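Local coordinates for protein ethanolamine kinase Pv091845 (Plasmodium vivax, PDB 2QG7) that probably phosphorylates ethanolamine, the first step of phosphatidylethanolamine synthesis from ethanolamine, as a member of the choline/ethanolamine kinase family, at residues I149-E152 and R153-K156; T239-K242 and Y243-L246. One frame throughout, in Å; residues are numbered along the deposited sequence.

Interaction 1. Residues I149-E152 and R153-K156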
ATOM      1  N   ILE D 149      13.117 -20.975   5.529  1.00 92.27           N
ATOM      2  CA  ILE D 149      13.720 -21.936   4.579  1.00 90.08           C
ATOM      3  C   ILE D 149      14.323 -23.170   5.276  1.00 88.68           C
ATOM      4  O   ILE D 149      15.030 -23.056   6.276  1.00 88.90           O
ATOM      5  CB  ILE D 149      14.763 -21.253   3.635  1.00 89.79           C
ATOM      6  CG1 ILE D 149      14.081 -20.151   2.788  1.00 88.66           C
ATOM      7  CG2 ILE D 149      15.494 -22.310   2.779  1.00 89.27           C
ATOM      8  CD1 ILE D 149      15.006 -19.141   2.123  1.00 87.39           C
ATOM      9  N   ASN D 150      14.010 -24.347   4.752  1.00 86.77           N
ATOM     10  CA  ASN D 150      14.615 -25.595   5.208  1.00 84.79           C
ATOM     11  C   ASN D 150      15.693 -26.020   4.198  1.00 83.30           C
ATOM     12  O   ASN D 150      15.377 -26.519   3.107  1.00 83.12           O
ATOM     13  CB  ASN D 150      13.528 -26.665   5.336  1.00 84.92           C
ATOM     14  CG  ASN D 150      13.931 -27.822   6.219  1.00 84.85           C
ATOM     15  OD1 ASN D 150      15.106 -28.249   6.215  1.00 84.55           O
ATOM     16  ND2 ASN D 150      12.930 -28.367   6.969  1.00 85.45           N
ATOM     17  N   ARG D 151      16.955 -25.797   4.569  1.00 81.29           N
ATOM     18  CA  ARG D 151      18.109 -25.938   3.666  1.00 79.35           C
ATOM     19  C   ARG D 151      18.371 -27.372   3.244  1.00 78.47           C
ATOM     20  O   ARG D 151      18.821 -27.614   2.124  1.00 78.34           O
ATOM     21  CB  ARG D 151      19.373 -25.360   4.313  1.00 79.04           C
ATOM     22  CG  ARG D 151      19.296 -23.862   4.645  1.00 78.13           C
ATOM     23  CD  ARG D 151      19.350 -22.991   3.387  1.00 76.74           C
ATOM     24  NE  ARG D 151      19.097 -21.574   3.670  1.00 76.31           N
ATOM     25  CZ  ARG D 151      18.750 -20.667   2.751  1.00 76.83           C
ATOM     26  NH1 ARG D 151      18.540 -19.400   3.118  1.00 76.52           N
ATOM     27  NH2 ARG D 151      18.605 -21.022   1.463  1.00 75.77           N
ATOM     28  N   GLU D 152      18.089 -28.307   4.153  1.00 77.28           N
ATOM     29  CA  GLU D 152      18.263 -29.738   3.932  1.00 76.22           C
ATOM     30  C   GLU D 152      17.212 -30.279   2.969  1.00 74.56           C
ATOM     31  O   GLU D 152      17.487 -31.150   2.148  1.00 74.71           O
ATOM     32  CB  GLU D 152      18.203 -30.500   5.262  1.00 76.95           C
ATOM     33  CG  GLU D 152      19.219 -30.027   6.322  1.00 79.79           C
ATOM     34  CD  GLU D 152      18.603 -29.047   7.352  1.00 84.80           C
ATOM     35  OE1 GLU D 152      17.440 -29.260   7.795  1.00 87.45           O
ATOM     36  OE2 GLU D 152      19.293 -28.064   7.742  1.00 86.85           O
ATOM     37  N   ARG D 153      16.003 -29.740   3.075  1.00 72.98           N
ATOM     38  CA  ARG D 153      14.932 -30.021   2.124  1.00 70.77           C
ATOM     39  C   ARG D 153      15.174 -29.316   0.766  1.00 69.27           C
ATOM     40  O   ARG D 153      14.899 -29.892  -0.296  1.00 68.77           O
ATOM     41  CB  ARG D 153      13.588 -29.649   2.758  1.00 70.95           C
ATOM     42  CG  ARG D 153      12.341 -30.056   1.993  1.00 71.11           C
ATOM     43  CD  ARG D 153      11.933 -28.941   1.041  1.00 72.43           C
ATOM     44  NE  ARG D 153      11.341 -27.791   1.744  1.00 73.47           N
ATOM     45  CZ  ARG D 153      11.481 -26.520   1.340  1.00 74.29           C
ATOM     46  NH1 ARG D 153      10.875 -25.556   2.037  1.00 74.29           N
ATOM     47  NH2 ARG D 153      12.243 -26.209   0.241  1.00 76.09           N
ATOM     48  N   GLU D 154      15.706 -28.093   0.796  1.00 67.15           N
ATOM     49  CA  GLU D 154      16.016 -27.372  -0.431  1.00 65.84           C
ATOM     50  C   GLU D 154      17.085 -28.083  -1.264  1.00 64.93           C
ATOM     51  O   GLU D 154      17.075 -28.018  -2.496  1.00 63.48           O
ATOM     52  CB  GLU D 154      16.451 -25.939  -0.132  1.00 65.88           C
ATOM     53  CG  GLU D 154      16.362 -25.054  -1.356  1.00 67.59           C
ATOM     54  CD  GLU D 154      17.269 -23.838  -1.320  1.00 70.54           C
ATOM     55  OE1 GLU D 154      17.373 -23.174  -2.391  1.00 70.19           O
ATOM     56  OE2 GLU D 154      17.874 -23.532  -0.251  1.00 72.76           O
ATOM     57  N   LYS D 155      17.992 -28.766  -0.556  1.00 64.70           N
ATOM     58  CA  LYS D 155      19.136 -29.471  -1.122  1.00 63.77           C
ATOM     59  C   LYS D 155      18.694 -30.717  -1.897  1.00 63.01           C
ATOM     60  O   LYS D 155      19.180 -30.981  -3.011  1.00 63.26           O
ATOM     61  CB  LYS D 155      20.116 -29.831  -0.002  1.00 64.09           C
ATOM     62  CG  LYS D 155      21.528 -30.148  -0.482  1.00 65.70           C
ATOM     63  CD  LYS D 155      22.522 -30.309   0.655  1.00 67.05           C
ATOM     64  CE  LYS D 155      22.393 -31.696   1.274  1.00 71.16           C
ATOM     65  NZ  LYS D 155      23.379 -31.954   2.386  1.00 71.88           N
ATOM     66  N   LYS D 156      17.754 -31.453  -1.313  1.00 62.22           N
ATOM     67  CA  LYS D 156      17.167 -32.633  -1.931  1.00 61.72           C
ATOM     68  C   LYS D 156      16.370 -32.321  -3.200  1.00 61.09           C
ATOM     69  O   LYS D 156      16.553 -32.995  -4.234  1.00 61.56           O
ATOM     70  CB  LYS D 156      16.288 -33.353  -0.923  1.00 61.82           C
ATOM     71  CG  LYS D 156      17.052 -33.939   0.251  1.00 65.18           C
ATOM     72  CD  LYS D 156      16.139 -34.774   1.176  1.00 66.50           C
ATOM     73  CE  LYS D 156      16.898 -35.267   2.401  1.00 67.61           C
ATOM     74  NZ  LYS D 156      17.901 -36.304   2.005  1.00 70.43           N
TER
HETATM   75  O   HOH W   1      20.027 -25.463   0.479  1.00 58.92           O
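R151 and E154 lie side by side at the start of helix 151-163, and R151 NH2 reaches E154 OE2 at 3.1 Å in a salt bridge. The carboxylate is met on its syn side but 25° out of its plane, the guanidinium plane turned 47° from it. A water donates to both R151 O and E154 OE2, bracing the same oxygen. I149 closes the inner side: its CG2 lies over one face of the R151 guanidinium and 4.0 Å from E154 OE2. E154 stretches out with CG trans to its backbone N (chi1 -162°), which also lets OE1 pair with R178 on strand 177-181. In the choline/ethanolamine kinase fold this helix follows the third strand, 136-141, through a loop and precedes 170-174, a place consistent with the C-helix of protein kinases. N150 takes the N-cap position, and its O accepts E154 N at 2.8 Å. Its CG packs on R153 CB at 3.9 Å, while N150 ND2 turns to T225 O and R153 NE to Q226 OE1, both on helix 216-226, which packs against this side. Toward solvent the grip slackens: K156 N to E152 O is weak at 3.5 Å, and K155, exposed like E152, leads its amine away.

Interaction 2. Residues T239-K242 and Y243-L246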
ATOM      1  N   THR D 239       3.037 -25.284   6.213  1.00 57.20           N
ATOM      2  CA  THR D 239       3.830 -24.058   6.080  1.00 57.40           C
ATOM      3  C   THR D 239       3.015 -22.847   6.530  1.00 57.59           C
ATOM      4  O   THR D 239       3.515 -22.026   7.299  1.00 57.76           O
ATOM      5  CB  THR D 239       4.335 -23.849   4.637  1.00 56.87           C
ATOM      6  OG1 THR D 239       5.123 -24.974   4.259  1.00 58.26           O
ATOM      7  CG2 THR D 239       5.206 -22.630   4.519  1.00 57.10           C
ATOM      8  N   ILE D 240       1.764 -22.762   6.068  1.00 57.59           N
ATOM      9  CA  ILE D 240       0.853 -21.695   6.494  1.00 57.69           C
ATOM     10  C   ILE D 240       0.636 -21.685   8.009  1.00 57.56           C
ATOM     11  O   ILE D 240       0.711 -20.638   8.634  1.00 57.98           O
ATOM     12  CB  ILE D 240      -0.508 -21.731   5.737  1.00 57.37           C
ATOM     13  CG1 ILE D 240      -0.285 -21.558   4.244  1.00 54.68           C
ATOM     14  CG2 ILE D 240      -1.439 -20.620   6.237  1.00 58.35           C
ATOM     15  CD1 ILE D 240      -1.570 -21.609   3.448  1.00 51.77           C
ATOM     16  N   TRP D 241       0.367 -22.848   8.590  1.00 57.75           N
ATOM     17  CA  TRP D 241       0.247 -22.973  10.055  1.00 57.27           C
ATOM     18  C   TRP D 241       1.540 -22.705  10.787  1.00 57.06           C
ATOM     19  O   TRP D 241       1.510 -22.219  11.916  1.00 57.61           O
ATOM     20  CB  TRP D 241      -0.325 -24.338  10.482  1.00 57.18           C
ATOM     21  CG  TRP D 241      -1.798 -24.464  10.184  1.00 55.94           C
ATOM     22  CD1 TRP D 241      -2.379 -25.281   9.258  1.00 56.47           C
ATOM     23  CD2 TRP D 241      -2.866 -23.742  10.804  1.00 56.22           C
ATOM     24  NE1 TRP D 241      -3.744 -25.116   9.259  1.00 55.09           N
ATOM     25  CE2 TRP D 241      -4.071 -24.169  10.191  1.00 56.37           C
ATOM     26  CE3 TRP D 241      -2.928 -22.756  11.800  1.00 55.01           C
ATOM     27  CZ2 TRP D 241      -5.339 -23.650  10.564  1.00 56.49           C
ATOM     28  CZ3 TRP D 241      -4.186 -22.243  12.160  1.00 54.65           C
ATOM     29  CH2 TRP D 241      -5.369 -22.693  11.545  1.00 53.59           C
ATOM     30  N   LYS D 242       2.679 -22.998  10.158  1.00 56.81           N
ATOM     31  CA  LYS D 242       3.966 -22.711  10.786  1.00 56.14           C
ATOM     32  C   LYS D 242       4.120 -21.195  10.941  1.00 55.28           C
ATOM     33  O   LYS D 242       4.552 -20.715  11.973  1.00 55.19           O
ATOM     34  CB  LYS D 242       5.084 -23.285   9.928  1.00 56.93           C
ATOM     35  CG  LYS D 242       6.534 -23.221  10.503  1.00 59.47           C
ATOM     36  CD  LYS D 242       7.543 -23.080   9.251  1.00 65.33           C
ATOM     37  CE  LYS D 242       9.037 -23.033   9.765  1.00 69.39           C
ATOM     38  NZ  LYS D 242      10.040 -22.948   8.607  1.00 68.04           N
ATOM     39  N   TYR D 243       3.783 -20.448   9.896  1.00 54.21           N
ATOM     40  CA  TYR D 243       3.866 -18.993   9.943  1.00 54.12           C
ATOM     41  C   TYR D 243       2.902 -18.407  11.009  1.00 54.17           C
ATOM     42  O   TYR D 243       3.266 -17.503  11.748  1.00 53.27           O
ATOM     43  CB  TYR D 243       3.561 -18.379   8.575  1.00 53.83           C
ATOM     44  CG  TYR D 243       4.477 -18.712   7.424  1.00 52.94           C
ATOM     45  CD1 TYR D 243       5.820 -19.074   7.624  1.00 56.01           C
ATOM     46  CD2 TYR D 243       4.009 -18.636   6.122  1.00 52.58           C
ATOM     47  CE1 TYR D 243       6.674 -19.367   6.529  1.00 54.22           C
ATOM     48  CE2 TYR D 243       4.831 -18.908   5.040  1.00 53.45           C
ATOM     49  CZ  TYR D 243       6.166 -19.261   5.243  1.00 54.01           C
ATOM     50  OH  TYR D 243       6.972 -19.535   4.147  1.00 55.30           O
ATOM     51  N   PHE D 244       1.692 -18.963  11.080  1.00 54.52           N
ATOM     52  CA  PHE D 244       0.680 -18.532  11.993  1.00 55.20           C
ATOM     53  C   PHE D 244       1.187 -18.676  13.415  1.00 56.71           C
ATOM     54  O   PHE D 244       1.136 -17.712  14.192  1.00 57.29           O
ATOM     55  CB  PHE D 244      -0.593 -19.339  11.796  1.00 54.99           C
ATOM     56  CG  PHE D 244      -1.705 -18.962  12.750  1.00 55.14           C
ATOM     57  CD1 PHE D 244      -2.613 -17.939  12.419  1.00 54.93           C
ATOM     58  CD2 PHE D 244      -1.843 -19.617  13.989  1.00 52.29           C
ATOM     59  CE1 PHE D 244      -3.626 -17.582  13.324  1.00 53.94           C
ATOM     60  CE2 PHE D 244      -2.847 -19.267  14.882  1.00 50.37           C
ATOM     61  CZ  PHE D 244      -3.729 -18.258  14.563  1.00 51.32           C
ATOM     62  N   HIS D 245       1.689 -19.869  13.744  1.00 57.66           N
ATOM     63  CA  HIS D 245       2.163 -20.189  15.098  1.00 58.10           C
ATOM     64  C   HIS D 245       3.408 -19.392  15.522  1.00 58.49           C
ATOM     65  O   HIS D 245       3.530 -19.027  16.677  1.00 59.07           O
ATOM     66  CB  HIS D 245       2.382 -21.713  15.291  1.00 58.01           C
ATOM     67  CG  HIS D 245       1.113 -22.526  15.277  1.00 58.33           C
ATOM     68  ND1 HIS D 245       0.107 -22.371  16.213  1.00 61.01           N
ATOM     69  CD2 HIS D 245       0.693 -23.507  14.444  1.00 58.31           C
ATOM     70  CE1 HIS D 245      -0.877 -23.213  15.948  1.00 61.22           C
ATOM     71  NE2 HIS D 245      -0.554 -23.901  14.868  1.00 58.40           N
ATOM     72  N   LEU D 246       4.320 -19.116  14.602  1.00 58.53           N
ATOM     73  CA  LEU D 246       5.468 -18.288  14.910  1.00 58.94           C
ATOM     74  C   LEU D 246       5.075 -16.819  15.158  1.00 59.49           C
ATOM     75  O   LEU D 246       5.692 -16.118  15.989  1.00 60.30           O
ATOM     76  CB  LEU D 246       6.494 -18.387  13.795  1.00 59.17           C
ATOM     77  CG  LEU D 246       7.337 -19.673  13.668  1.00 60.32           C
ATOM     78  CD1 LEU D 246       8.013 -19.761  12.291  1.00 60.30           C
ATOM     79  CD2 LEU D 246       8.409 -19.741  14.774  1.00 61.39           C
TER
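W241 and F244 meet edge to face on one flank of helix 236-251. The rim of the indole six-membered ring, at CE3 and CZ3, is directed at one face of the phenyl ring, with W241 CZ3 4.0 Å from F244 CD2. The ring centroids are 5.4 Å apart and the planes stand at 76°, a T-shaped pair. F244 sends its ring out with CG opposite the backbone N across the CA-CB bond (chi1 179°), which lays the phenyl beside the indole so that the two side chains point the same way. H245 completes the aromatic cluster: its NE2 comes within 4.0 Å of W241 CE3, but the rings meet at a slant, and its CD2 lies 3.0 Å from W241 O.

A second patch, T239 with Y243, lies on another flank of the helix. T239 CG2 touches Y243 CZ and the hydroxyl oxygen OH, the first at 3.6 Å, while T239 O sits over one face of the tyrosine ring, nearest CG. That same carbonyl accepts Y243 N at 3.1 Å. The other three backbone bonds, F244 to I240, H245 to W241 and L246 to K242, keep the regular i to i+4 spacing of an alpha helix and place W241 and H245, and K242 and L246, one turn apart on the same side. K242 CG and L246 CD1 graze each other at 4.2 Å.

Farther out, polar ends fix the first shell. W241 NE1 bonds to E280 OE1, T239 OG1 to F235 O one turn back, and K242 NZ to E147. Helix 269-284 lies against the W241 and F244 flank through R273, I276 and V277, and helix 413-430 packs on I240 and Y243 through N420, L423 and L427.

How the interactions relate
Along the chain interaction 1 comes first and interaction 2 follows, with strands 170-174, 177-181 and 186-187 and helices 190-194, 196-210 and 216-226 between them. Their centres are 18 Å apart and their nearest atoms about 5 Å, so they do not touch. Each is a local contact on a single helix: 149-156 covers the start of helix 151-163, between the five-stranded antiparallel sheet and helix 216-226, whereas 239-246 runs along helix 236-251 in the helical part of the fold. K242 spans part of the gap, its NZ bonding to the backbone O of E147. This bond links helix 236-251 to the loop leading into helix 151-163.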